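Local coordinates for ABC transporter periplasmic peptide-binding protein (Pseudoalteromonas, PDB 4QFL) that binds dipeptides in the periplasm, here Ala-Phe, and probably delivers them to an ABC transporter for uptake, at residues N289-G293 against R383-P387; A434-P438 against P523-I527. All blocks are in the same frame, centred on the assembly; numbering follows the deposited sequence.

Interaction 1: N289-G293 against R383-P387. With PHE (phenylalanine), chain D.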
ATOM      1  N   ASN A 289       0.815  12.888   5.073  1.00 18.49           N
ATOM      2  CA  ASN A 289       0.690  11.442   4.930  1.00 16.47           C
ATOM      3  C   ASN A 289       2.052  10.759   4.941  1.00 15.52           C
ATOM      4  O   ASN A 289       3.030  11.289   4.420  1.00 15.46           O
ATOM      5  CB  ASN A 289      -0.101  11.123   3.652  1.00 17.16           C
ATOM      6  CG  ASN A 289      -0.164   9.642   3.351  1.00 17.75           C
ATOM      7  OD1 ASN A 289       0.767   9.084   2.768  1.00 16.58           O
ATOM      8  ND2 ASN A 289      -1.273   9.002   3.714  1.00 16.31           N
ATOM      9  N   LEU A 290       2.110   9.593   5.567  1.00 16.91           N
ATOM     10  CA  LEU A 290       3.335   8.811   5.632  1.00 15.26           C
ATOM     11  C   LEU A 290       3.556   8.089   4.306  1.00 14.53           C
ATOM     12  O   LEU A 290       2.876   7.119   3.988  1.00 15.34           O
ATOM     13  CB  LEU A 290       3.220   7.787   6.747  1.00 17.67           C
ATOM     14  CG  LEU A 290       3.123   8.268   8.188  1.00 16.70           C
ATOM     15  CD1 LEU A 290       2.638   7.127   9.058  1.00 16.50           C
ATOM     16  CD2 LEU A 290       4.484   8.789   8.657  1.00 15.89           C
ATOM     17  N   ASN A 291       4.494   8.580   3.516  1.00 15.35           N
ATOM     18  CA  ASN A 291       4.782   7.960   2.238  1.00 15.97           C
ATOM     19  C   ASN A 291       6.187   8.291   1.813  1.00 14.65           C
ATOM     20  O   ASN A 291       6.796   9.221   2.334  1.00 15.00           O
ATOM     21  CB  ASN A 291       3.785   8.413   1.168  1.00 14.84           C
ATOM     22  CG  ASN A 291       3.885   9.894   0.861  1.00 16.07           C
ATOM     23  OD1 ASN A 291       3.165  10.716   1.435  1.00 18.21           O
ATOM     24  ND2 ASN A 291       4.767  10.241  -0.054  1.00 14.80           N
ATOM     25  N   ILE A 292       6.707   7.509   0.879  1.00 14.25           N
ATOM     26  CA  ILE A 292       7.996   7.805   0.270  1.00 14.61           C
ATOM     27  C   ILE A 292       7.970   7.480  -1.208  1.00 14.51           C
ATOM     28  O   ILE A 292       7.445   6.449  -1.615  1.00 15.25           O
ATOM     29  CB  ILE A 292       9.118   7.010   0.929  1.00 17.05           C
ATOM     30  CG1 ILE A 292      10.459   7.318   0.241  1.00 14.95           C
ATOM     31  CG2 ILE A 292       8.778   5.532   0.934  1.00 15.71           C
ATOM     32  CD1 ILE A 292      11.037   8.670   0.604  1.00 17.55           C
ATOM     33  N   GLY A 293       8.499   8.397  -2.012  1.00 14.05           N
ATOM     34  CA  GLY A 293       8.746   8.155  -3.420  1.00 14.62           C
ATOM     35  C   GLY A 293      10.251   8.050  -3.626  1.00 16.53           C
ATOM     36  O   GLY A 293      11.021   8.917  -3.175  1.00 15.91           O
ATOM     37  N   ARG A 383       0.355   8.840  -7.821  1.00 16.97           N
ATOM     38  CA  ARG A 383       0.309   8.247  -6.480  1.00 17.73           C
ATOM     39  C   ARG A 383       0.638   9.344  -5.487  1.00 16.03           C
ATOM     40  O   ARG A 383       1.207  10.374  -5.858  1.00 17.03           O
ATOM     41  CB  ARG A 383       1.339   7.119  -6.313  1.00 16.04           C
ATOM     42  CG  ARG A 383       1.544   6.225  -7.522  1.00 15.62           C
ATOM     43  CD  ARG A 383       0.275   5.500  -7.909  1.00 15.46           C
ATOM     44  NE  ARG A 383      -0.293   4.723  -6.816  1.00 14.86           N
ATOM     45  CZ  ARG A 383      -1.594   4.677  -6.520  1.00 17.36           C
ATOM     46  NH1 ARG A 383      -2.478   5.385  -7.219  1.00 16.98           N
ATOM     47  NH2 ARG A 383      -2.016   3.932  -5.509  1.00 18.01           N
ATOM     48  N   ILE A 384       0.299   9.127  -4.226  1.00 16.08           N
ATOM     49  CA  ILE A 384       0.602  10.112  -3.203  1.00 16.54           C
ATOM     50  C   ILE A 384       2.078  10.473  -3.224  1.00 16.16           C
ATOM     51  O   ILE A 384       2.440  11.644  -3.135  1.00 17.14           O
ATOM     52  CB  ILE A 384       0.263   9.583  -1.815  1.00 17.78           C
ATOM     53  CG1 ILE A 384      -1.223   9.252  -1.731  1.00 18.91           C
ATOM     54  CG2 ILE A 384       0.640  10.608  -0.748  1.00 18.36           C
ATOM     55  CD1 ILE A 384      -1.589   8.511  -0.473  1.00 22.08           C
ATOM     56  N   TYR A 385       2.932   9.466  -3.331  1.00 15.51           N
ATOM     57  CA  TYR A 385       4.366   9.691  -3.236  1.00 13.99           C
ATOM     58  C   TYR A 385       4.999  10.184  -4.536  1.00 13.84           C
ATOM     59  O   TYR A 385       6.164  10.550  -4.557  1.00 14.96           O
ATOM     60  CB  TYR A 385       5.064   8.429  -2.742  1.00 14.80           C
ATOM     61  CG  TYR A 385       4.644   7.176  -3.468  1.00 14.62           C
ATOM     62  CD1 TYR A 385       5.264   6.799  -4.649  1.00 15.30           C
ATOM     63  CD2 TYR A 385       3.630   6.373  -2.975  1.00 13.83           C
ATOM     64  CE1 TYR A 385       4.889   5.653  -5.317  1.00 14.38           C
ATOM     65  CE2 TYR A 385       3.245   5.226  -3.640  1.00 15.08           C
ATOM     66  CZ  TYR A 385       3.881   4.868  -4.808  1.00 13.91           C
ATOM     67  OH  TYR A 385       3.511   3.728  -5.476  1.00 14.31           O
ATOM     68  N   ASN A 386       4.227  10.197  -5.615  1.00 15.20           N
ATOM     69  CA  ASN A 386       4.739  10.649  -6.903  1.00 17.69           C
ATOM     70  C   ASN A 386       3.626  10.980  -7.892  1.00 16.86           C
ATOM     71  O   ASN A 386       3.088  10.097  -8.549  1.00 16.98           O
ATOM     72  CB  ASN A 386       5.702   9.624  -7.506  1.00 16.79           C
ATOM     73  CG  ASN A 386       6.438  10.166  -8.713  1.00 17.59           C
ATOM     74  OD1 ASN A 386       6.000  11.126  -9.339  1.00 17.72           O
ATOM     75  ND2 ASN A 386       7.563   9.553  -9.041  1.00 16.43           N
ATOM     76  N   PRO A 387       3.286  12.343  -7.967  1.00 15.92           N
ATOM     77  CA  PRO A 387       2.128  12.605  -8.844  1.00 17.08           C
ATOM     78  C   PRO A 387       2.370  12.571 -10.362  1.00 17.51           C
ATOM     79  O   PRO A 387       1.414  12.652 -11.122  1.00 18.72           O
ATOM     80  CB  PRO A 387       1.655  13.995  -8.412  1.00 18.93           C
ATOM     81  CG  PRO A 387       2.896  14.713  -8.073  1.00 21.54           C
ATOM     82  CD  PRO A 387       3.706  13.698  -7.338  1.00 17.64           C
TER
HETATM   83  N   PHE D 602       1.286   0.204  -2.701  1.00 18.48           N
HETATM   84  CA  PHE D 602       1.776   0.926  -3.870  1.00 15.77           C
HETATM   85  C   PHE D 602       0.757   1.956  -4.302  1.00 17.59           C
HETATM   86  O   PHE D 602       1.115   3.029  -4.776  1.00 19.81           O
HETATM   87  CB  PHE D 602       2.006  -0.038  -5.029  1.00 14.98           C
HETATM   88  CG  PHE D 602       3.182  -0.933  -4.848  1.00 18.26           C
HETATM   89  CD1 PHE D 602       4.408  -0.420  -4.458  1.00 17.50           C
HETATM   90  CD2 PHE D 602       3.068  -2.286  -5.073  1.00 17.51           C
HETATM   91  CE1 PHE D 602       5.495  -1.234  -4.302  1.00 19.15           C
HETATM   92  CE2 PHE D 602       4.152  -3.110  -4.920  1.00 18.40           C
HETATM   93  CZ  PHE D 602       5.369  -2.588  -4.531  1.00 18.37           C
HETATM   94  OXT PHE D 602      -0.448   1.727  -4.192  1.00 16.78           O
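A compact turn that carries two ligand-binding side chains rests here on the start of strand 291-297. Residues Arg383 to Asn386 form a type I beta turn, closed by Asn386 N to Arg383 O at 3.0 Å and by Arg383 N to Asn386 O at 3.1 Å. Its two central residues, Ile384 and Tyr385, meet the strand. Ile384, in an m,t rotamer, presents CG2 to Asn291, whose CG is 3.7 Å away; Asn291 adopts chi1 p and so extends across the turn beside both Ile384 and Tyr385. Tyr385 takes chi1 p (48°): its CB sits 3.3 Å from Ile292 O and 3.5 Å from Gly293 N, while the ring leads away from the strand towards the bound phenylalanine. A CB modelled on Gly293 would clash with Tyr385 O at 2.4 Å, so the bare glycine permits this approach. Ile292 turns its t,p side chain to the other side of the strand, against Pro502, His505 and Trp433.

Arg383 stays clear of 289-293. Its m,m,m chain instead brings NE within 3.0 Å of PHE O and NH2 within 3.0 Å of PHE OXT, both hydrogen bonds, with Glu36 forming a salt bridge to NH1. Tyr385 OH donates to PHE O at 2.6 Å. The two segments, burying 254 Å², meet by van der Waals contact, and Tyr327 also holds the turn through Tyr385 O. Arg383 NE and NH2 and Tyr385 OH thus serve the terminal carboxylate, and the guanidinium, shared with Glu36, helps offset its negative charge.

Interaction 2: A434-P438 against P523-I527. With ALA (alanine), chain C.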
ATOM      1  N   ALA A 434       3.064   3.993   0.032  1.00 14.56           N
ATOM      2  CA  ALA A 434       2.155   4.704   0.907  1.00 15.96           C
ATOM      3  C   ALA A 434       1.891   3.859   2.168  1.00 15.33           C
ATOM      4  O   ALA A 434       1.292   2.789   2.107  1.00 15.87           O
ATOM      5  CB  ALA A 434       0.869   5.035   0.176  1.00 14.32           C
ATOM      6  N   ALA A 435       2.363   4.335   3.309  1.00 15.88           N
ATOM      7  CA  ALA A 435       2.326   3.544   4.529  1.00 15.40           C
ATOM      8  C   ALA A 435       0.932   3.034   4.898  1.00 14.53           C
ATOM      9  O   ALA A 435      -0.061   3.750   4.760  1.00 16.72           O
ATOM     10  CB  ALA A 435       2.934   4.330   5.682  1.00 17.46           C
ATOM     11  N   ASP A 436       0.876   1.790   5.371  1.00 14.26           N
ATOM     12  CA  ASP A 436      -0.382   1.175   5.791  1.00 16.30           C
ATOM     13  C   ASP A 436      -0.656   1.433   7.272  1.00 18.03           C
ATOM     14  O   ASP A 436      -1.801   1.408   7.720  1.00 17.70           O
ATOM     15  CB  ASP A 436      -0.358  -0.338   5.532  1.00 16.85           C
ATOM     16  CG  ASP A 436       0.200  -0.701   4.156  1.00 18.20           C
ATOM     17  OD1 ASP A 436      -0.460  -0.401   3.131  1.00 18.79           O
ATOM     18  OD2 ASP A 436       1.292  -1.308   4.100  1.00 18.13           O
ATOM     19  N   THR A 437       0.402   1.680   8.031  1.00 16.24           N
ATOM     20  CA  THR A 437       0.285   1.965   9.459  1.00 17.30           C
ATOM     21  C   THR A 437       1.351   2.988   9.829  1.00 15.58           C
ATOM     22  O   THR A 437       2.230   3.288   9.019  1.00 15.40           O
ATOM     23  CB  THR A 437       0.513   0.697  10.306  1.00 15.52           C
ATOM     24  OG1 THR A 437       1.908   0.396  10.333  1.00 16.31           O
ATOM     25  CG2 THR A 437      -0.244  -0.490   9.727  1.00 16.91           C
ATOM     26  N   PRO A 438       1.271   3.546  11.043  1.00 15.14           N
ATOM     27  CA  PRO A 438       2.320   4.443  11.537  1.00 17.17           C
ATOM     28  C   PRO A 438       3.450   3.684  12.274  1.00 19.19           C
ATOM     29  O   PRO A 438       4.327   4.294  12.901  1.00 18.11           O
ATOM     30  CB  PRO A 438       1.552   5.360  12.479  1.00 16.45           C
ATOM     31  CG  PRO A 438       0.511   4.486  13.038  1.00 15.70           C
ATOM     32  CD  PRO A 438       0.119   3.512  11.958  1.00 15.37           C
ATOM     33  N   PRO A 523      -3.335   9.928   7.317  1.00 18.66           N
ATOM     34  CA  PRO A 523      -1.872   9.918   7.203  1.00 17.24           C
ATOM     35  C   PRO A 523      -1.324   8.515   6.897  1.00 15.73           C
ATOM     36  O   PRO A 523      -0.125   8.327   6.682  1.00 16.11           O
ATOM     37  CB  PRO A 523      -1.421  10.395   8.584  1.00 17.74           C
ATOM     38  CG  PRO A 523      -2.486   9.903   9.501  1.00 19.50           C
ATOM     39  CD  PRO A 523      -3.778   9.958   8.723  1.00 19.80           C
ATOM     40  N   PHE A 524      -2.221   7.535   6.859  1.00 18.15           N
ATOM     41  CA  PHE A 524      -1.859   6.182   6.435  1.00 16.89           C
ATOM     42  C   PHE A 524      -3.092   5.393   5.998  1.00 16.34           C
ATOM     43  O   PHE A 524      -4.221   5.802   6.265  1.00 17.25           O
ATOM     44  CB  PHE A 524      -1.105   5.436   7.547  1.00 18.11           C
ATOM     45  CG  PHE A 524      -1.852   5.366   8.863  1.00 17.09           C
ATOM     46  CD1 PHE A 524      -2.815   4.399   9.079  1.00 17.31           C
ATOM     47  CD2 PHE A 524      -1.556   6.247   9.892  1.00 16.54           C
ATOM     48  CE1 PHE A 524      -3.489   4.330  10.283  1.00 18.97           C
ATOM     49  CE2 PHE A 524      -2.219   6.180  11.095  1.00 17.73           C
ATOM     50  CZ  PHE A 524      -3.185   5.225  11.297  1.00 19.13           C
ATOM     51  N   GLY A 525      -2.871   4.274   5.318  1.00 16.15           N
ATOM     52  CA  GLY A 525      -3.954   3.367   5.003  1.00 17.13           C
ATOM     53  C   GLY A 525      -4.807   3.791   3.829  1.00 19.96           C
ATOM     54  O   GLY A 525      -4.658   4.884   3.290  1.00 19.35           O
ATOM     55  N   ALA A 526      -5.715   2.905   3.439  1.00 19.75           N
ATOM     56  CA  ALA A 526      -6.570   3.127   2.282  1.00 21.00           C
ATOM     57  C   ALA A 526      -7.689   4.126   2.544  1.00 20.37           C
ATOM     58  O   ALA A 526      -8.050   4.398   3.685  1.00 18.82           O
ATOM     59  CB  ALA A 526      -7.153   1.814   1.816  1.00 20.39           C
ATOM     60  N   ILE A 527      -8.223   4.670   1.457  1.00 21.39           N
ATOM     61  CA  ILE A 527      -9.377   5.554   1.488  1.00 20.33           C
ATOM     62  C   ILE A 527     -10.592   4.800   2.030  1.00 21.34           C
ATOM     63  O   ILE A 527     -10.711   3.596   1.824  1.00 18.83           O
ATOM     64  CB  ILE A 527      -9.674   6.071   0.062  1.00 19.89           C
ATOM     65  CG1 ILE A 527      -8.859   7.336  -0.227  1.00 26.09           C
ATOM     66  CG2 ILE A 527     -11.147   6.317  -0.127  1.00 22.37           C
ATOM     67  CD1 ILE A 527      -8.287   7.409  -1.648  1.00 26.17           C
TER
HETATM   68  N   ALA C 601       1.161   0.273   0.912  1.00 15.29           N
HETATM   69  CA  ALA C 601       0.582  -0.064  -0.385  1.00 16.46           C
HETATM   70  C   ALA C 601       1.220   0.768  -1.496  1.00 17.93           C
HETATM   71  O   ALA C 601       1.655   1.895  -1.262  1.00 20.32           O
HETATM   72  CB  ALA C 601      -0.936   0.138  -0.363  1.00 15.89           C
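Ala434, at the end of strand 428-434, faces the bound alanine rather than 523-527: its N donates to ALA O at 2.8 Å and its O accepts from ALA N at 2.8 Å, the reciprocal geometry of a hydrogen-bonded antiparallel pair. Next, Ala435 supplies the polar link to the other loop. Gly525 N donates to Ala435 O at 2.9 Å with an N-H...O angle of 169°, close to linear, and Phe524 CB also lies 3.4 Å from that oxygen. Gly525 has a positive phi of 79°, a value that by itself favours glycine. Asp436 divides its roles: the backbone O lies 3.4 Å from Phe524 CD1, whereas the side chain points away and OD1 accepts from ALA N at 2.8 Å. Thr437 passes over the Phe524 ring with its backbone, CA to CD1 being 4.0 Å, as OG1 bonds to Asp439. Pro438 completes the cover by a CH-pi contact, its CD 3.7 Å from the Phe524 ring centroid and 13° off the normal; Ile67 touches both side chains. An aspartate plus strand-like backbone bonding at the ligand's amino terminus forms that end of the dipeptide site in this family 5 solute-binding protein.

The two contacts serve opposite ends of one ligand: ALA C and PHE N are 1.3 Å apart, a peptide-bond length, so the bound residues form a dipeptide. Interaction 1 holds the carboxylate and interaction 2 the amino group, with Arg383 NH2 and Asp436 OD1 9.8 Å apart, against 5.5 Å from ALA N to PHE OXT; this grip on both termini is consistent with a site of defined length. The centres of the contacts lie about 11 Å from each other, and Leu290 joins them directly: Leu290 N to Pro523 O at 2.8 Å and Leu290 O to Ala435 N at 2.9 Å are probable hydrogen bonds. Residues 289-293 thus connect the carboxylate-binding turn with both loops of interaction 2.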